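Local coordinates for protein putative aminopeptidase (Leishmania major, PDB 5NTH) that probably removes amino-terminal residues from peptides as a manganese-dependent leucyl aminopeptidase of the M17 family, and binds the inhibitor actinonin, at residues 46-51 and 98-103; 162-167 and 174-179; 249-254 and 271-276; 454-459 and 528-533. One frame throughout, in Å; residues are numbered along the deposited sequence.

Contact 1 of 4, residues 46-51 and 98-103; sequences HVLLVG and EVMVTA
Neighbouring parallel strands of the mixed sheet in the N-terminal, macro-like domain meet here, His46 beside Glu98 and so on pair by pair to Gly51 beside Ala103. The ladder illustrates how a parallel pair alternates its partners: Val47 N donates to Glu98 O (2.7 Å), Val47 O receives Met100 N (2.9 Å), and Leu49 repeats the pattern with Met100 O and Thr102 N. Gly51 N closes it on Thr102 O at 3.2 Å. The side chains then sort by face. On one, the extended Met100 chain lies beside Leu48, pointing the same way, and Leu48 CD1 comes 3.8 Å from Met100 CG. On the same face Glu98 meets the imidazole at its edge, the carboxylate turned 77° from the ring; His46 ND1 gives OE1 of Glu98 a weak bond of 3.4 Å, whereas the firmer partner of that oxygen is Ser130. Val47, Leu49, Val99 and Val101 populate the other face. Helix 117-127 packs on Leu48, Met100 and Thr102, helix 69-77 on Leu49, Val99 and Val101, and strand 137-142 continues the sheet beyond 46-51, so the pair lies inside an alpha/beta/alpha sandwich.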
loop_
_atom_site.group_PDB
_atom_site.type_symbol
_atom_site.label_atom_id
_atom_site.label_comp_id
_atom_site.label_asym_id
_atom_site.label_seq_id
_atom_site.Cartn_x
_atom_site.Cartn_y
_atom_site.Cartn_z
ATOM N N HIS A 46 34.993 -37.206 -7.731
ATOM C CA HIS A 46 34.574 -36.021 -8.523
ATOM C C HIS A 46 35.700 -34.997 -8.603
ATOM O O HIS A 46 36.457 -34.809 -7.635
ATOM C CB HIS A 46 33.341 -35.361 -7.884
ATOM C CG HIS A 46 32.204 -36.306 -7.706
ATOM N ND1 HIS A 46 31.136 -36.360 -8.579
ATOM C CD2 HIS A 46 32.006 -37.293 -6.804
ATOM C CE1 HIS A 46 30.307 -37.311 -8.194
ATOM N NE2 HIS A 46 30.814 -37.893 -7.121
ATOM N N VAL A 47 35.789 -34.340 -9.764
ATOM C CA VAL A 47 36.841 -33.395 -10.047
ATOM C C VAL A 47 36.258 -32.167 -10.712
ATOM O O VAL A 47 35.483 -32.279 -11.639
ATOM C CB VAL A 47 37.914 -33.990 -10.972
ATOM C CG1 VAL A 47 39.048 -33.008 -11.158
ATOM C CG2 VAL A 47 38.488 -35.247 -10.388
ATOM N N LEU A 48 36.678 -31.001 -10.235
ATOM C CA LEU A 48 36.368 -29.744 -10.853
ATOM C C LEU A 48 37.661 -29.034 -11.268
ATOM O O LEU A 48 38.619 -28.921 -10.488
ATOM C CB LEU A 48 35.577 -28.868 -9.884
ATOM C CG LEU A 48 35.419 -27.399 -10.300
ATOM C CD1 LEU A 48 34.534 -27.224 -11.536
ATOM C CD2 LEU A 48 34.882 -26.592 -9.137
ATOM N N LEU A 49 37.647 -28.519 -12.486
ATOM C CA LEU A 49 38.745 -27.778 -13.018
ATOM C C LEU A 49 38.209 -26.424 -13.408
ATOM O O LEU A 49 37.243 -26.329 -14.176
ATOM C CB LEU A 49 39.315 -28.489 -14.235
ATOM C CG LEU A 49 40.416 -27.724 -14.970
ATOM C CD1 LEU A 49 41.565 -27.330 -14.044
ATOM C CD2 LEU A 49 40.884 -28.592 -16.120
ATOM N N VAL A 50 38.842 -25.376 -12.886
ATOM C CA VAL A 50 38.319 -24.043 -13.050
ATOM C C VAL A 50 39.459 -23.077 -13.169
ATOM O O VAL A 50 40.374 -23.061 -12.332
ATOM C CB VAL A 50 37.353 -23.649 -11.918
ATOM C CG1 VAL A 50 37.976 -23.812 -10.532
ATOM C CG2 VAL A 50 36.868 -22.228 -12.121
ATOM N N GLY A 51 39.391 -22.270 -14.221
ATOM C CA GLY A 51 40.385 -21.250 -14.441
ATOM C C GLY A 51 40.081 -20.400 -15.641
ATOM O O GLY A 51 39.193 -20.705 -16.430
ATOM N N GLU A 98 33.693 -38.225 -12.266
ATOM C CA GLU A 98 32.971 -37.090 -12.824
ATOM C C GLU A 98 33.931 -35.904 -12.893
ATOM O O GLU A 98 34.525 -35.490 -11.885
ATOM C CB GLU A 98 31.714 -36.756 -12.010
ATOM C CG GLU A 98 30.785 -35.734 -12.672
ATOM C CD GLU A 98 29.436 -35.605 -11.966
ATOM O OE1 GLU A 98 29.352 -34.797 -11.036
ATOM O OE2 GLU A 98 28.452 -36.296 -12.355
ATOM N N VAL A 99 34.077 -35.375 -14.098
ATOM C CA VAL A 99 34.889 -34.200 -14.329
ATOM C C VAL A 99 34.053 -33.034 -14.850
ATOM O O VAL A 99 33.395 -33.133 -15.910
ATOM C CB VAL A 99 35.998 -34.477 -15.344
ATOM C CG1 VAL A 99 36.984 -33.311 -15.376
ATOM C CG2 VAL A 99 36.716 -35.754 -14.967
ATOM N N MET A 100 34.117 -31.920 -14.125
ATOM C CA MET A 100 33.455 -30.705 -14.548
ATOM C C MET A 100 34.539 -29.655 -14.796
ATOM O O MET A 100 35.507 -29.536 -14.051
ATOM C CB MET A 100 32.375 -30.311 -13.516
ATOM C CG MET A 100 31.871 -28.871 -13.615
ATOM S SD MET A 100 30.397 -28.407 -12.641
ATOM C CE MET A 100 30.615 -26.614 -12.504
ATOM N N VAL A 101 34.376 -28.932 -15.888
ATOM C CA VAL A 101 35.372 -28.017 -16.365
ATOM C C VAL A 101 34.723 -26.662 -16.585
ATOM O O VAL A 101 33.834 -26.548 -17.447
ATOM C CB VAL A 101 35.922 -28.482 -17.702
ATOM C CG1 VAL A 101 36.733 -27.375 -18.392
ATOM C CG2 VAL A 101 36.775 -29.720 -17.502
ATOM N N THR A 102 35.217 -25.633 -15.871
ATOM C CA THR A 102 34.601 -24.312 -15.896
ATOM C C THR A 102 35.607 -23.207 -16.156
ATOM O O THR A 102 36.543 -22.995 -15.397
ATOM C CB THR A 102 33.809 -24.019 -14.591
ATOM O OG1 THR A 102 32.803 -25.021 -14.397
ATOM C CG2 THR A 102 33.106 -22.671 -14.661
ATOM N N ALA A 103 35.356 -22.467 -17.227
ATOM C CA ALA A 103 36.119 -21.281 -17.544
ATOM C C ALA A 103 35.552 -20.063 -16.810
ATOM O O ALA A 103 34.332 -19.812 -16.816
ATOM C CB ALA A 103 36.092 -21.040 -19.030
#

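Contact 2 of 4, residues 162-167 and 174-179; sequences SYTAKA and YMKQAM
The rings of Tyr163 and Tyr174 lie side by side, pointing the same way, their planes 3° apart yet slid so far that they barely overlap, with centroids separated by 5.5 Å. The closest approaches are oblique: Tyr163 OH reaches Tyr174 CD2 at 3.3 Å, and Tyr174 CB comes 3.4 Å from Tyr163 CE1. Ala165 CB also approaches the Tyr174 ring obliquely, 3.9 Å from CD2. CB of Tyr163 points away from 174-179; CG is anti to the backbone N (chi1 -177°), and the end of the side chain comes nearer to Tyr174. The backbones beside the rings are joined sparingly. Lys176 N binds Ser162 O at 2.9 Å, in the carbonyl plane and on a lone pair, while Thr164 N makes a weak bond to Tyr174 O. These two acceptor oxygens stand only 3.0 Å apart; Arg218 of helix 203-221 also binds Tyr174 O, and its charge probably eases their repulsion. Farther along, Met175 SD rests 3.7 Å from Ser162 CB, and Thr164 CG2 meets the aliphatic part of Lys176. Val373 of a second subunit packs on Tyr163 and Ala165, and Val375 of that subunit on Tyr174. This is a paired, irregular loop between helix 148-156 and strand 181-185, tied by isolated backbone bonds and built into a subunit interface of the hexamer.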
loop_
_atom_site.group_PDB
_atom_site.type_symbol
_atom_site.label_atom_id
_atom_site.label_comp_id
_atom_site.label_asym_id
_atom_site.label_seq_id
_atom_site.Cartn_x
_atom_site.Cartn_y
_atom_site.Cartn_z
ATOM N N SER A 162 26.808 -26.355 6.528
ATOM C CA SER A 162 26.800 -27.277 7.648
ATOM C C SER A 162 25.534 -27.264 8.478
ATOM O O SER A 162 25.217 -28.267 9.095
ATOM C CB SER A 162 28.017 -27.065 8.548
ATOM O OG SER A 162 27.903 -25.933 9.369
ATOM N N TYR A 163 24.851 -26.123 8.541
ATOM C CA TYR A 163 23.554 -26.057 9.204
ATOM C C TYR A 163 22.482 -26.591 8.281
ATOM O O TYR A 163 22.243 -26.022 7.190
ATOM C CB TYR A 163 23.153 -24.640 9.656
ATOM C CG TYR A 163 21.820 -24.662 10.403
ATOM C CD1 TYR A 163 21.783 -24.926 11.759
ATOM C CD2 TYR A 163 20.594 -24.493 9.735
ATOM C CE1 TYR A 163 20.580 -25.005 12.440
ATOM C CE2 TYR A 163 19.379 -24.547 10.424
ATOM C CZ TYR A 163 19.381 -24.815 11.780
ATOM O OH TYR A 163 18.209 -24.890 12.532
ATOM N N THR A 164 21.823 -27.655 8.746
ATOM C CA THR A 164 20.608 -28.194 8.101
ATOM C C THR A 164 19.772 -28.967 9.129
ATOM O O THR A 164 20.302 -29.449 10.132
ATOM C CB THR A 164 20.972 -29.055 6.859
ATOM O OG1 THR A 164 19.809 -29.326 6.068
ATOM C CG2 THR A 164 21.610 -30.334 7.268
ATOM N N ALA A 165 18.461 -29.018 8.896
ATOM C CA ALA A 165 17.540 -29.925 9.630
ATOM C C ALA A 165 16.842 -30.966 8.722
ATOM O O ALA A 165 16.035 -31.789 9.201
ATOM C CB ALA A 165 16.516 -29.119 10.420
ATOM N N LYS A 166 17.170 -30.956 7.428
ATOM C CA LYS A 166 16.694 -31.992 6.508
ATOM C C LYS A 166 16.943 -33.399 7.026
ATOM O O LYS A 166 17.983 -33.679 7.629
ATOM C CB LYS A 166 17.400 -31.925 5.156
ATOM C CG LYS A 166 17.176 -30.649 4.366
ATOM C CD LYS A 166 17.251 -30.967 2.876
ATOM C CE LYS A 166 17.595 -29.761 2.019
ATOM N NZ LYS A 166 16.435 -28.849 1.860
ATOM N N ALA A 167 15.972 -34.269 6.786
ATOM C CA ALA A 167 16.147 -35.701 6.937
ATOM C C ALA A 167 16.756 -36.123 8.270
ATOM O O ALA A 167 17.704 -36.897 8.306
ATOM C CB ALA A 167 17.008 -36.185 5.800
ATOM N N TYR A 174 21.938 -30.453 14.069
ATOM C CA TYR A 174 21.829 -29.570 12.919
ATOM C C TYR A 174 23.168 -29.428 12.154
ATOM O O TYR A 174 23.443 -28.397 11.566
ATOM C CB TYR A 174 21.265 -28.187 13.371
ATOM C CG TYR A 174 19.930 -28.284 14.091
ATOM C CD1 TYR A 174 19.875 -28.607 15.445
ATOM C CD2 TYR A 174 18.716 -28.076 13.419
ATOM C CE1 TYR A 174 18.654 -28.711 16.121
ATOM C CE2 TYR A 174 17.489 -28.183 14.083
ATOM C CZ TYR A 174 17.463 -28.508 15.440
ATOM O OH TYR A 174 16.296 -28.656 16.150
ATOM N N MET A 175 23.990 -30.467 12.154
ATOM C CA MET A 175 25.329 -30.375 11.613
ATOM C C MET A 175 25.559 -31.463 10.597
ATOM O O MET A 175 25.560 -32.622 10.954
ATOM C CB MET A 175 26.330 -30.572 12.729
ATOM C CG MET A 175 27.771 -30.670 12.272
ATOM S SD MET A 175 28.313 -29.079 11.636
ATOM C CE MET A 175 30.097 -29.261 11.843
ATOM N N LYS A 176 25.813 -31.078 9.355
ATOM C CA LYS A 176 26.106 -32.005 8.291
ATOM C C LYS A 176 27.374 -31.584 7.559
ATOM O O LYS A 176 27.494 -30.467 7.120
ATOM C CB LYS A 176 24.952 -32.036 7.323
ATOM C CG LYS A 176 25.007 -33.128 6.274
ATOM C CD LYS A 176 23.775 -32.995 5.390
ATOM C CE LYS A 176 23.995 -33.471 3.969
ATOM N NZ LYS A 176 23.473 -34.851 3.783
ATOM N N GLN A 177 28.314 -32.510 7.456
ATOM C CA GLN A 177 29.591 -32.337 6.753
ATOM C C GLN A 177 29.928 -33.698 6.137
ATOM O O GLN A 177 30.804 -34.437 6.596
ATOM C CB GLN A 177 30.686 -31.848 7.701
ATOM C CG GLN A 177 30.562 -30.360 7.990
ATOM C CD GLN A 177 31.875 -29.739 8.441
ATOM O OE1 GLN A 177 32.569 -30.286 9.302
ATOM N NE2 GLN A 177 32.211 -28.574 7.868
ATOM N N ALA A 178 29.141 -34.009 5.118
ATOM C CA ALA A 178 29.010 -35.346 4.576
ATOM C C ALA A 178 30.100 -35.579 3.582
ATOM O O ALA A 178 30.587 -36.693 3.436
ATOM C CB ALA A 178 27.653 -35.505 3.893
ATOM N N MET A 179 30.473 -34.521 2.891
ATOM C CA MET A 179 31.411 -34.595 1.806
ATOM C C MET A 179 32.652 -33.797 2.182
ATOM O O MET A 179 32.836 -33.415 3.323
ATOM C CB MET A 179 30.739 -34.036 0.562
ATOM C CG MET A 179 30.534 -32.535 0.628
ATOM S SD MET A 179 30.479 -31.823 -0.993
ATOM C CE MET A 179 32.191 -31.658 -1.446
#

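Contact 3 of 4, residues 249-254 and 271-276; sequences VIKGDE and QYPAHL
Lys251 sets its CG over one face of the His275 imidazole, and the rest of the chain passes beyond the rim on the NE2 side, the two side chains running side by side and pointing the same way. Lys251 CG is 3.9 Å from the ring centroid, 27° off the normal and displaced toward the rim, a CH-pi contact; CD follows, 3.5 Å from His275 NE2. CG is anti to the backbone N (chi1 179°), which places it over the ring; the extended remainder runs past the NE2 edge, and CE comes 4.0 Å from Pro273 CG. Val249 CG1 comes to the edge of the same ring, near its plane, with CD2 of His275 at 4.0 Å. Beneath these side chains lies the backbone that sets their spacing. Ile250 and Leu276 form a hydrogen-bonded antiparallel pair, Ile250 N to Leu276 O at 2.8 Å and Leu276 N to Ile250 O at 2.9 Å, and Lys251 and His275 form the adjoining non-hydrogen-bonded pair. Strand 246-251 is an outermost strand, within this chain, of the large mixed sheet in the catalytic domain, and 275-282 is its inner neighbour. As they part, Gly252 N still reaches Ala274 O at 2.9 Å, and the positive phi of Gly252 turns the chain into helix 253-257. Leu255 of that helix packs on Ile250, Ala274 and Leu276. On the histidine side, Thr229 and Ala233 of helix 229-243 press against His275, and Thr229 OG1 also bonds to Pro273 O. Strand 349-361 continues the sheet, its Leu358 bonding to His275 through the backbone.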
loop_
_atom_site.group_PDB
_atom_site.type_symbol
_atom_site.label_atom_id
_atom_site.label_comp_id
_atom_site.label_asym_id
_atom_site.label_seq_id
_atom_site.Cartn_x
_atom_site.Cartn_y
_atom_site.Cartn_z
ATOM N N VAL A 249 32.381 -9.452 29.480
ATOM C CA VAL A 249 30.960 -9.568 29.137
ATOM C C VAL A 249 30.187 -8.623 30.010
ATOM O O VAL A 249 30.304 -8.696 31.219
ATOM C CB VAL A 249 30.414 -10.977 29.433
ATOM C CG1 VAL A 249 28.938 -11.075 29.079
ATOM C CG2 VAL A 249 31.198 -12.033 28.671
ATOM N N ILE A 250 29.371 -7.759 29.426
ATOM C CA ILE A 250 28.382 -7.004 30.218
ATOM C C ILE A 250 27.016 -7.509 29.797
ATOM O O ILE A 250 26.708 -7.491 28.614
ATOM C CB ILE A 250 28.533 -5.474 30.038
ATOM C CG1 ILE A 250 29.984 -5.049 30.379
ATOM C CG2 ILE A 250 27.534 -4.714 30.934
ATOM C CD1 ILE A 250 30.404 -3.731 29.786
ATOM N N LYS A 251 26.213 -7.979 30.746
ATOM C CA LYS A 251 24.958 -8.679 30.413
ATOM C C LYS A 251 23.726 -8.064 31.095
ATOM O O LYS A 251 23.791 -7.693 32.261
ATOM C CB LYS A 251 25.078 -10.156 30.805
ATOM C CG LYS A 251 23.845 -11.013 30.531
ATOM C CD LYS A 251 24.056 -12.465 31.001
ATOM C CE LYS A 251 22.743 -13.260 31.149
ATOM N NZ LYS A 251 22.912 -14.750 31.268
ATOM N N GLY A 252 22.620 -7.966 30.341
ATOM C CA GLY A 252 21.285 -7.705 30.885
ATOM C C GLY A 252 21.196 -6.411 31.662
ATOM O O GLY A 252 21.440 -5.367 31.097
ATOM N N ASP A 253 20.861 -6.484 32.951
ATOM C CA ASP A 253 20.782 -5.285 33.825
ATOM C C ASP A 253 22.124 -4.599 34.063
ATOM O O ASP A 253 22.162 -3.397 34.287
ATOM C CB ASP A 253 20.089 -5.601 35.172
ATOM C CG ASP A 253 18.641 -6.133 34.989
ATOM O OD1 ASP A 253 18.101 -6.182 33.850
ATOM O OD2 ASP A 253 18.030 -6.512 36.008
ATOM N N GLU A 254 23.217 -5.361 33.976
ATOM C CA GLU A 254 24.569 -4.811 34.034
ATOM C C GLU A 254 24.781 -3.703 32.980
ATOM O O GLU A 254 25.532 -2.755 33.231
ATOM C CB GLU A 254 25.621 -5.925 33.907
ATOM N N GLN A 271 13.059 -12.223 24.838
ATOM C CA GLN A 271 13.140 -13.390 25.670
ATOM C C GLN A 271 14.499 -13.428 26.354
ATOM O O GLN A 271 14.571 -13.267 27.562
ATOM C CB GLN A 271 12.891 -14.658 24.853
ATOM C CG GLN A 271 12.883 -15.927 25.692
ATOM C CD GLN A 271 12.308 -17.129 24.967
ATOM O OE1 GLN A 271 12.297 -17.180 23.739
ATOM N NE2 GLN A 271 11.828 -18.111 25.727
ATOM N N TYR A 272 15.576 -13.604 25.600
ATOM C CA TYR A 272 16.902 -13.672 26.220
ATOM C C TYR A 272 17.663 -12.359 26.071
ATOM O O TYR A 272 17.585 -11.711 25.010
ATOM C CB TYR A 272 17.703 -14.854 25.686
ATOM C CG TYR A 272 16.938 -16.119 25.872
ATOM C CD1 TYR A 272 16.507 -16.505 27.145
ATOM C CD2 TYR A 272 16.596 -16.907 24.775
ATOM C CE1 TYR A 272 15.764 -17.644 27.316
ATOM C CE2 TYR A 272 15.861 -18.066 24.935
ATOM C CZ TYR A 272 15.436 -18.423 26.199
ATOM O OH TYR A 272 14.696 -19.572 26.320
ATOM N N PRO A 273 18.422 -11.975 27.124
ATOM C CA PRO A 273 18.871 -10.581 27.272
ATOM C C PRO A 273 20.066 -10.130 26.416
ATOM O O PRO A 273 20.735 -10.933 25.785
ATOM C CB PRO A 273 19.194 -10.483 28.764
ATOM C CG PRO A 273 19.592 -11.866 29.143
ATOM C CD PRO A 273 18.872 -12.819 28.244
ATOM N N ALA A 274 20.302 -8.826 26.425
ATOM C CA ALA A 274 21.404 -8.235 25.700
ATOM C C ALA A 274 22.780 -8.537 26.329
ATOM O O ALA A 274 22.881 -8.773 27.529
ATOM C CB ALA A 274 21.192 -6.736 25.586
ATOM N N HIS A 275 23.821 -8.552 25.493
ATOM C CA HIS A 275 25.202 -8.678 25.956
ATOM C C HIS A 275 26.107 -7.802 25.124
ATOM O O HIS A 275 26.002 -7.779 23.896
ATOM C CB HIS A 275 25.796 -10.080 25.759
ATOM C CG HIS A 275 25.053 -11.195 26.417
ATOM N ND1 HIS A 275 23.792 -11.585 26.026
ATOM C CD2 HIS A 275 25.446 -12.082 27.364
ATOM C CE1 HIS A 275 23.418 -12.628 26.749
ATOM N NE2 HIS A 275 24.407 -12.955 27.562
ATOM N N LEU A 276 27.037 -7.135 25.793
ATOM C CA LEU A 276 28.262 -6.735 25.132
ATOM C C LEU A 276 29.317 -7.758 25.495
ATOM O O LEU A 276 29.607 -7.988 26.662
ATOM C CB LEU A 276 28.682 -5.322 25.506
ATOM C CG LEU A 276 27.957 -4.245 24.697
ATOM C CD1 LEU A 276 28.243 -2.903 25.308
ATOM C CD2 LEU A 276 28.401 -4.214 23.246
#

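Contact 4 of 4, residues 454-459 and 528-533; sequences DLCYPV and VTLVFE
Three backbone N-H groups at the start of helix 528-536 converge on OD2 of Asp454: a hydrogen bond from Gly527 N, just before the helix, and weak ones from Thr529 N at 3.4 Å and Leu530 N at 3.2 Å. Neither weak bond is straight, the angles at hydrogen being 137° and 132°, as one would expect when one oxygen is shared among successive amides of a turn. The other carboxylate oxygen has a separate role: OD1 accepts a hydrogen bond from Asn153 of helix 148-156, with a long, weak ion pair to Arg157. The carboxylate thus reaches two elements at once, and the helix start would probably stabilise its negative charge. Apolar contact supports the polar grip. Asp454 points its CB at the helix, and that atom meets Leu530 CB at 3.7 Å. CB of Leu530 points toward segment 454-459, and CG is anti to the backbone N (chi1 178°); CD1 lies 3.6 Å from Asp454 O, and both CD1 and CD2 are 3.8 Å from Cys456 SG, so the thiol sulphur meets the forked end of the leucine. Strand 456-458 is an outermost strand of the catalytic sheet within the chain, and Pro458 of another subunit packs on its Tyr457. The contact exemplifies a helix N-terminus met by a carboxylate from a distant part of the chain, here one lying just before a strand that is outermost within its chain in an alpha/beta domain.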
loop_
_atom_site.group_PDB
_atom_site.type_symbol
_atom_site.label_atom_id
_atom_site.label_comp_id
_atom_site.label_asym_id
_atom_site.label_seq_id
_atom_site.Cartn_x
_atom_site.Cartn_y
_atom_site.Cartn_z
ATOM N N ASP A 454 35.883 -10.627 -0.769
ATOM C CA ASP A 454 34.779 -10.052 0.023
ATOM C C ASP A 454 34.704 -8.568 -0.380
ATOM O O ASP A 454 35.260 -7.680 0.277
ATOM C CB ASP A 454 35.060 -10.134 1.533
ATOM C CG ASP A 454 34.866 -11.531 2.134
ATOM O OD1 ASP A 454 34.584 -12.509 1.417
ATOM O OD2 ASP A 454 34.991 -11.657 3.375
ATOM N N LEU A 455 33.988 -8.306 -1.453
ATOM C CA LEU A 455 34.023 -7.005 -2.086
ATOM C C LEU A 455 33.421 -5.847 -1.264
ATOM O O LEU A 455 32.699 -6.034 -0.293
ATOM C CB LEU A 455 33.364 -7.084 -3.459
ATOM C CG LEU A 455 33.824 -8.208 -4.384
ATOM C CD1 LEU A 455 33.061 -8.151 -5.701
ATOM C CD2 LEU A 455 35.307 -8.122 -4.642
ATOM N N CYS A 456 33.753 -4.645 -1.722
ATOM C CA CYS A 456 33.645 -3.414 -0.980
ATOM C C CYS A 456 33.535 -2.275 -1.929
ATOM O O CYS A 456 34.094 -2.322 -3.021
ATOM C CB CYS A 456 34.928 -3.150 -0.245
ATOM S SG CYS A 456 34.944 -3.861 1.352
ATOM N N TYR A 457 32.884 -1.208 -1.472
ATOM C CA TYR A 457 32.838 -0.002 -2.267
ATOM C C TYR A 457 32.527 1.150 -1.371
ATOM O O TYR A 457 31.657 1.013 -0.533
ATOM C CB TYR A 457 31.830 -0.112 -3.391
ATOM C CG TYR A 457 32.089 0.915 -4.415
ATOM C CD1 TYR A 457 33.019 0.698 -5.409
ATOM C CD2 TYR A 457 31.463 2.155 -4.353
ATOM C CE1 TYR A 457 33.301 1.687 -6.359
ATOM C CE2 TYR A 457 31.738 3.154 -5.283
ATOM C CZ TYR A 457 32.660 2.917 -6.279
ATOM O OH TYR A 457 32.908 3.871 -7.210
ATOM N N PRO A 458 33.257 2.273 -1.531
ATOM C CA PRO A 458 33.064 3.480 -0.742
ATOM C C PRO A 458 31.666 4.062 -0.795
ATOM O O PRO A 458 31.079 4.121 -1.844
ATOM C CB PRO A 458 34.034 4.477 -1.405
ATOM C CG PRO A 458 35.128 3.631 -1.947
ATOM C CD PRO A 458 34.378 2.454 -2.479
ATOM N N VAL A 459 31.145 4.501 0.330
ATOM C CA VAL A 459 29.980 5.383 0.279
ATOM C C VAL A 459 30.264 6.748 0.899
ATOM O O VAL A 459 31.096 6.881 1.779
ATOM C CB VAL A 459 28.707 4.788 0.922
ATOM C CG1 VAL A 459 28.167 3.682 0.048
ATOM C CG2 VAL A 459 28.965 4.343 2.359
ATOM N N VAL A 528 34.948 -12.288 7.072
ATOM C CA VAL A 528 36.023 -13.044 7.698
ATOM C C VAL A 528 37.345 -12.847 6.974
ATOM O O VAL A 528 38.400 -12.705 7.603
ATOM C CB VAL A 528 35.717 -14.551 7.661
ATOM C CG1 VAL A 528 36.917 -15.351 8.145
ATOM C CG2 VAL A 528 34.492 -14.876 8.514
ATOM N N THR A 529 37.276 -12.875 5.647
ATOM C CA THR A 529 38.453 -12.804 4.797
ATOM C C THR A 529 38.765 -11.361 4.398
ATOM O O THR A 529 39.906 -11.054 3.982
ATOM C CB THR A 529 38.281 -13.686 3.537
ATOM O OG1 THR A 529 37.822 -14.991 3.914
ATOM C CG2 THR A 529 39.595 -13.877 2.810
ATOM N N LEU A 530 37.774 -10.472 4.498
ATOM C CA LEU A 530 38.034 -9.073 4.260
ATOM C C LEU A 530 39.016 -8.589 5.325
ATOM O O LEU A 530 40.049 -8.008 5.015
ATOM C CB LEU A 530 36.744 -8.281 4.284
ATOM C CG LEU A 530 36.907 -6.767 4.100
ATOM C CD1 LEU A 530 37.468 -6.362 2.734
ATOM C CD2 LEU A 530 35.561 -6.137 4.354
ATOM N N VAL A 531 38.691 -8.896 6.575
ATOM C CA VAL A 531 39.434 -8.455 7.762
ATOM C C VAL A 531 40.805 -9.113 7.914
ATOM O O VAL A 531 41.765 -8.484 8.337
ATOM C CB VAL A 531 38.610 -8.750 9.011
ATOM C CG1 VAL A 531 39.432 -8.707 10.279
ATOM C CG2 VAL A 531 37.491 -7.748 9.121
ATOM N N PHE A 532 40.877 -10.395 7.608
ATOM C CA PHE A 532 42.140 -11.070 7.536
ATOM C C PHE A 532 43.069 -10.341 6.559
ATOM O O PHE A 532 44.178 -9.993 6.926
ATOM C CB PHE A 532 41.923 -12.518 7.132
ATOM C CG PHE A 532 43.087 -13.400 7.433
ATOM C CD1 PHE A 532 44.092 -13.563 6.519
ATOM C CD2 PHE A 532 43.173 -14.067 8.662
ATOM C CE1 PHE A 532 45.165 -14.393 6.808
ATOM C CE2 PHE A 532 44.245 -14.906 8.959
ATOM C CZ PHE A 532 45.240 -15.070 8.025
ATOM N N GLU A 533 42.606 -10.050 5.348
ATOM C CA GLU A 533 43.451 -9.340 4.366
ATOM C C GLU A 533 43.824 -7.954 4.847
ATOM O O GLU A 533 45.012 -7.612 4.906
ATOM C CB GLU A 533 42.775 -9.203 3.000
ATOM C CG GLU A 533 43.056 -10.373 2.083
ATOM C CD GLU A 533 44.541 -10.536 1.719
ATOM O OE1 GLU A 533 45.212 -9.520 1.384
ATOM O OE2 GLU A 533 45.037 -11.707 1.758
#

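How the contacts relate
Along the sequence the four contacts follow in series, and none touches another. Contact 1 belongs to the N-terminal sheet; contacts 3 and 4 lie at opposite edges, within this chain, of the catalytic sheet, with centres about 29 Å apart. Contact 2 lies about 8 Å from contact 1 and about 13 Å from contact 4 between nearest atoms, and helix 203-221 packs against contacts 2 and 4 alike. Contacts 1 and 3 lie on opposite sides of the chain's centre, their centres about 49 Å apart. In contact 3 the side chain of Leu276 lies about 10 Å from that of the manganese ligand Lys298; contacts 1, 2 and 4 lie away from the metal and ligand sites.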